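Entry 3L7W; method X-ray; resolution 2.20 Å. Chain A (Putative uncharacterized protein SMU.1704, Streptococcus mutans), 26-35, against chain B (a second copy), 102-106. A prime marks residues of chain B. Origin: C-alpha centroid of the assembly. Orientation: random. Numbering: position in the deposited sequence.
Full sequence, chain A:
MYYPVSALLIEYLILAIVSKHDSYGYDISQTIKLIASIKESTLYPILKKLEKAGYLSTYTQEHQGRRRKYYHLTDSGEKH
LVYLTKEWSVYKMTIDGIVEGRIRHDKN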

ATOM      1  N   TYR A  26     -19.549 -11.892   1.744  1.00 43.87           N
ATOM      2  CA  TYR A  26     -20.134 -10.638   1.288  1.00 40.50           C
ATOM      3  C   TYR A  26     -19.819  -9.546   2.296  1.00 39.35           C
ATOM      4  O   TYR A  26     -19.512  -8.411   1.937  1.00 38.32           O
ATOM      5  CB  TYR A  26     -21.636 -10.783   1.086  1.00 43.07           C
ATOM      6  CG  TYR A  26     -22.324  -9.481   0.787  1.00 48.56           C
ATOM      7  CD1 TYR A  26     -22.876  -8.719   1.812  1.00 46.60           C
ATOM      8  CD2 TYR A  26     -22.406  -8.993  -0.517  1.00 55.74           C
ATOM      9  CE1 TYR A  26     -23.501  -7.508   1.548  1.00 51.01           C
ATOM     10  CE2 TYR A  26     -23.029  -7.778  -0.793  1.00 55.21           C
ATOM     11  CZ  TYR A  26     -23.574  -7.043   0.249  1.00 56.74           C
ATOM     12  OH  TYR A  26     -24.199  -5.839   0.003  1.00 68.36           O
ATOM     13  N   ASP A  27     -19.866  -9.908   3.567  1.00 40.26           N
ATOM     14  CA  ASP A  27     -19.570  -8.967   4.629  1.00 38.36           C
ATOM     15  C   ASP A  27     -18.124  -8.482   4.522  1.00 36.69           C
ATOM     16  O   ASP A  27     -17.830  -7.292   4.651  1.00 38.04           O
ATOM     17  CB  ASP A  27     -19.798  -9.650   5.976  1.00 49.63           C
ATOM     18  CG  ASP A  27     -20.057  -8.669   7.083  1.00 64.14           C
ATOM     19  OD1 ASP A  27     -20.525  -7.559   6.775  1.00 70.15           O
ATOM     20  OD2 ASP A  27     -19.804  -9.001   8.261  1.00 68.19           O
ATOM     21  N   ILE A  28     -17.209  -9.419   4.309  1.00 36.80           N
ATOM     22  CA  ILE A  28     -15.806  -9.068   4.228  1.00 36.62           C
ATOM     23  C   ILE A  28     -15.603  -8.182   3.004  1.00 36.15           C
ATOM     24  O   ILE A  28     -14.942  -7.154   3.069  1.00 36.82           O
ATOM     25  CB  ILE A  28     -14.934 -10.317   4.117  1.00 31.68           C
ATOM     26  CG1 ILE A  28     -14.997 -11.113   5.420  1.00 29.37           C
ATOM     27  CG2 ILE A  28     -13.496  -9.936   3.842  1.00 28.81           C
ATOM     28  CD1 ILE A  28     -14.771 -12.610   5.219  1.00 29.61           C
ATOM     29  N   SER A  29     -16.202  -8.594   1.893  1.00 34.57           N
ATOM     30  CA  SER A  29     -16.043  -7.917   0.621  1.00 35.82           C
ATOM     31  C   SER A  29     -16.546  -6.479   0.718  1.00 39.98           C
ATOM     32  O   SER A  29     -15.852  -5.543   0.342  1.00 35.37           O
ATOM     33  CB  SER A  29     -16.793  -8.683  -0.462  1.00 44.72           C
ATOM     34  OG  SER A  29     -17.245  -7.810  -1.477  1.00 54.44           O
ATOM     35  N   GLN A  30     -17.746  -6.306   1.255  1.00 42.61           N
ATOM     36  CA  GLN A  30     -18.309  -4.973   1.421  1.00 44.26           C
ATOM     37  C   GLN A  30     -17.413  -4.038   2.219  1.00 42.98           C
ATOM     38  O   GLN A  30     -17.342  -2.844   1.936  1.00 46.64           O
ATOM     39  CB  GLN A  30     -19.690  -5.056   2.061  1.00 51.94           C
ATOM     40  CG  GLN A  30     -20.734  -5.547   1.087  1.00 56.05           C
ATOM     41  CD  GLN A  30     -20.810  -4.651  -0.132  1.00 57.87           C
ATOM     42  OE1 GLN A  30     -21.138  -3.472  -0.021  1.00 67.70           O
ATOM     43  NE2 GLN A  30     -20.502  -5.203  -1.300  1.00 48.40           N
ATOM     44  N   THR A  31     -16.723  -4.571   3.213  1.00 36.06           N
ATOM     45  CA  THR A  31     -15.899  -3.720   4.046  1.00 36.63           C
ATOM     46  C   THR A  31     -14.598  -3.452   3.328  1.00 36.06           C
ATOM     47  O   THR A  31     -14.025  -2.374   3.432  1.00 35.77           O
ATOM     48  CB  THR A  31     -15.610  -4.354   5.397  1.00 41.12           C
ATOM     49  OG1 THR A  31     -16.766  -4.225   6.226  1.00 48.66           O
ATOM     50  CG2 THR A  31     -14.440  -3.648   6.064  1.00 40.72           C
ATOM     51  N   ILE A  32     -14.137  -4.440   2.579  1.00 27.62           N
ATOM     52  CA  ILE A  32     -12.909  -4.268   1.831  1.00 30.75           C
ATOM     53  C   ILE A  32     -13.106  -3.302   0.649  1.00 38.26           C
ATOM     54  O   ILE A  32     -12.181  -2.575   0.282  1.00 32.72           O
ATOM     55  CB  ILE A  32     -12.339  -5.613   1.356  1.00 26.83           C
ATOM     56  CG1 ILE A  32     -11.789  -6.389   2.552  1.00 32.34           C
ATOM     57  CG2 ILE A  32     -11.235  -5.390   0.357  1.00 31.57           C
ATOM     58  CD1 ILE A  32     -11.195  -7.731   2.189  1.00 32.65           C
ATOM     59  N   LYS A  33     -14.305  -3.298   0.071  1.00 38.04           N
ATOM     60  CA  LYS A  33     -14.636  -2.410  -1.044  1.00 38.04           C
ATOM     61  C   LYS A  33     -14.576  -0.971  -0.597  1.00 34.64           C
ATOM     62  O   LYS A  33     -14.561  -0.057  -1.417  1.00 46.03           O
ATOM     63  CB  LYS A  33     -16.036  -2.694  -1.576  1.00 45.09           C
ATOM     64  CG  LYS A  33     -16.105  -3.687  -2.721  1.00 53.51           C
ATOM     65  CD  LYS A  33     -17.562  -3.870  -3.164  1.00 60.08           C
ATOM     66  CE  LYS A  33     -17.666  -4.671  -4.446  1.00 62.30           C
ATOM     67  NZ  LYS A  33     -17.089  -6.032  -4.282  1.00 65.39           N
ATOM     68  N   LEU A  34     -14.549  -0.776   0.714  1.00 40.02           N
ATOM     69  CA  LEU A  34     -14.409   0.557   1.283  1.00 41.86           C
ATOM     70  C   LEU A  34     -13.064   1.196   0.928  1.00 40.11           C
ATOM     71  O   LEU A  34     -12.952   2.408   0.813  1.00 43.52           O
ATOM     72  CB  LEU A  34     -14.582   0.489   2.800  1.00 46.10           C
ATOM     73  CG  LEU A  34     -15.867   1.066   3.403  1.00 50.03           C
ATOM     74  CD1 LEU A  34     -17.025   1.128   2.396  1.00 47.65           C
ATOM     75  CD2 LEU A  34     -16.248   0.304   4.661  1.00 40.48           C
ATOM     76  N   ILE A  35     -12.035   0.379   0.776  1.00 37.87           N
ATOM     77  CA  ILE A  35     -10.720   0.909   0.463  1.00 39.94           C
ATOM     78  C   ILE A  35     -10.173   0.337  -0.830  1.00 39.24           C
ATOM     79  O   ILE A  35      -9.276   0.915  -1.431  1.00 32.47           O
ATOM     80  CB  ILE A  35      -9.692   0.707   1.612  1.00 34.75           C
ATOM     81  CG1 ILE A  35      -8.355   1.328   1.214  1.00 41.03           C
ATOM     82  CG2 ILE A  35      -9.519  -0.790   1.969  1.00 30.20           C
ATOM     83  CD1 ILE A  35      -7.561   1.877   2.358  1.00 52.44           C
TER
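Chain B (102-106) RIRHD

Chain B crosses this part of chain A as an irregular, mostly extended stretch of backbone, without regular secondary structure: phi/psi is -94/120 at Ile103′, -145/148 at Arg104′ and -58/165 at His105′. It meets a helix that enters from earlier in chain A and runs through Asp27 and Thr31. As chain B proceeds from Ile103′ to His105′, its contacts shift from Leu34 and Thr31 back to Gln30 and Asp27, so the two chains progress in broadly opposing senses. The backbones come closest at Thr31 and His105′, whose CA atoms lie 4.6 Å apart.

Thr31 fixes the register. Its chi1 of -77° (m) places OG1 where the backbone N of His105′ donates a hydrogen bond to it, 3.0 Å long and nearly straight at 164°. A small hydroxyl on the helix thus satisfies a main-chain amide that has no sheet partner across this contact.

His105′ supplies the largest covered area, 123 Å². Its CA-to-CB bond points toward chain A, and chi1 of 76° (p) with chi2 of -80° lays the ring against Gln30: CB of Gln30 sits 3.3 Å from the ring centroid, 18° off the normal, a CH-pi contact over one face. Gln30 (m, m) offers this methylene while its amide end leads away. Thr31 OG1 and Asp27 OD1 lie at the ring edge; the approach of Asp27 is too tight in the model to serve as a design rule.

Arg104′ contrasts with His105′: its CA-to-CB bond points away, although CB still touches chain A. Its m, m, t side chain folds back so that NH1 donates to the O of Ile103′ at 2.7 Å. Leu34 CD2 packs on Ile103′ CG2 at 3.8 Å and lies 3.4 Å from His105′ N, beside the hydrogen bond; the off-rotamer chi1 (-108°) and chi2 (23°) of Leu34 make its exact pose a poor template.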

ATOM      1  N   ARG B 102     -13.102  -0.383  13.539  1.00 49.19           N
ATOM      2  CA  ARG B 102     -13.972   0.783  13.473  1.00 47.24           C
ATOM      3  C   ARG B 102     -14.676   0.843  12.137  1.00 50.76           C
ATOM      4  O   ARG B 102     -15.868   1.123  12.057  1.00 62.01           O
ATOM      5  CB  ARG B 102     -13.174   2.069  13.658  1.00 46.99           C
ATOM      6  CG  ARG B 102     -12.472   2.170  14.988  1.00 52.64           C
ATOM      7  CD  ARG B 102     -11.749   3.493  15.104  1.00 52.35           C
ATOM      8  NE  ARG B 102     -10.623   3.573  14.181  1.00 47.54           N
ATOM      9  CZ  ARG B 102      -9.456   2.971  14.381  1.00 46.87           C
ATOM     10  NH1 ARG B 102      -9.257   2.241  15.477  1.00 44.08           N
ATOM     11  NH2 ARG B 102      -8.485   3.109  13.492  1.00 44.61           N
ATOM     12  N   ILE B 103     -13.931   0.583  11.075  1.00 46.72           N
ATOM     13  CA  ILE B 103     -14.468   0.786   9.746  1.00 38.36           C
ATOM     14  C   ILE B 103     -15.070  -0.493   9.158  1.00 36.86           C
ATOM     15  O   ILE B 103     -14.381  -1.490   8.980  1.00 38.73           O
ATOM     16  CB  ILE B 103     -13.396   1.371   8.815  1.00 29.43           C
ATOM     17  CG1 ILE B 103     -12.936   2.729   9.358  1.00 39.13           C
ATOM     18  CG2 ILE B 103     -13.928   1.442   7.400  1.00 25.01           C
ATOM     19  CD1 ILE B 103     -11.931   3.459   8.487  1.00 36.98           C
ATOM     20  N   ARG B 104     -16.362  -0.432   8.852  1.00 36.82           N
ATOM     21  CA  ARG B 104     -17.113  -1.551   8.292  1.00 43.15           C
ATOM     22  C   ARG B 104     -18.127  -0.964   7.339  1.00 44.78           C
ATOM     23  O   ARG B 104     -18.627   0.139   7.570  1.00 45.04           O
ATOM     24  CB  ARG B 104     -17.867  -2.299   9.399  1.00 33.96           C
ATOM     25  CG  ARG B 104     -16.975  -3.099  10.318  1.00 37.46           C
ATOM     26  CD  ARG B 104     -16.239  -4.181   9.544  1.00 39.09           C
ATOM     27  NE  ARG B 104     -15.410  -4.993  10.434  1.00 36.74           N
ATOM     28  CZ  ARG B 104     -14.126  -4.765  10.674  1.00 39.33           C
ATOM     29  NH1 ARG B 104     -13.515  -3.746  10.083  1.00 39.16           N
ATOM     30  NH2 ARG B 104     -13.453  -5.551  11.504  1.00 36.31           N
ATOM     31  N   HIS B 105     -18.456  -1.690   6.280  1.00 43.47           N
ATOM     32  CA  HIS B 105     -19.476  -1.209   5.361  1.00 51.42           C
ATOM     33  C   HIS B 105     -20.799  -0.968   6.108  1.00 61.14           C
ATOM     34  O   HIS B 105     -20.999  -1.469   7.220  1.00 63.89           O
ATOM     35  CB  HIS B 105     -19.676  -2.211   4.234  1.00 52.78           C
ATOM     36  CG  HIS B 105     -20.464  -3.411   4.647  1.00 60.95           C
ATOM     37  ND1 HIS B 105     -19.906  -4.464   5.336  1.00 62.34           N
ATOM     38  CD2 HIS B 105     -21.773  -3.713   4.485  1.00 60.27           C
ATOM     39  CE1 HIS B 105     -20.838  -5.368   5.574  1.00 65.48           C
ATOM     40  NE2 HIS B 105     -21.980  -4.937   5.068  1.00 63.62           N
ATOM     41  N   ASP B 106     -21.687  -0.245   5.449  1.00 69.19           N
ATOM     42  CA  ASP B 106     -23.052  -0.016   5.885  1.00 75.31           C
ATOM     43  C   ASP B 106     -23.144   1.236   6.722  1.00 82.80           C
ATOM     44  O   ASP B 106     -23.605   2.257   6.247  1.00 83.72           O
ATOM     45  CB  ASP B 106     -23.603  -1.219   6.648  1.00 68.83           C
TER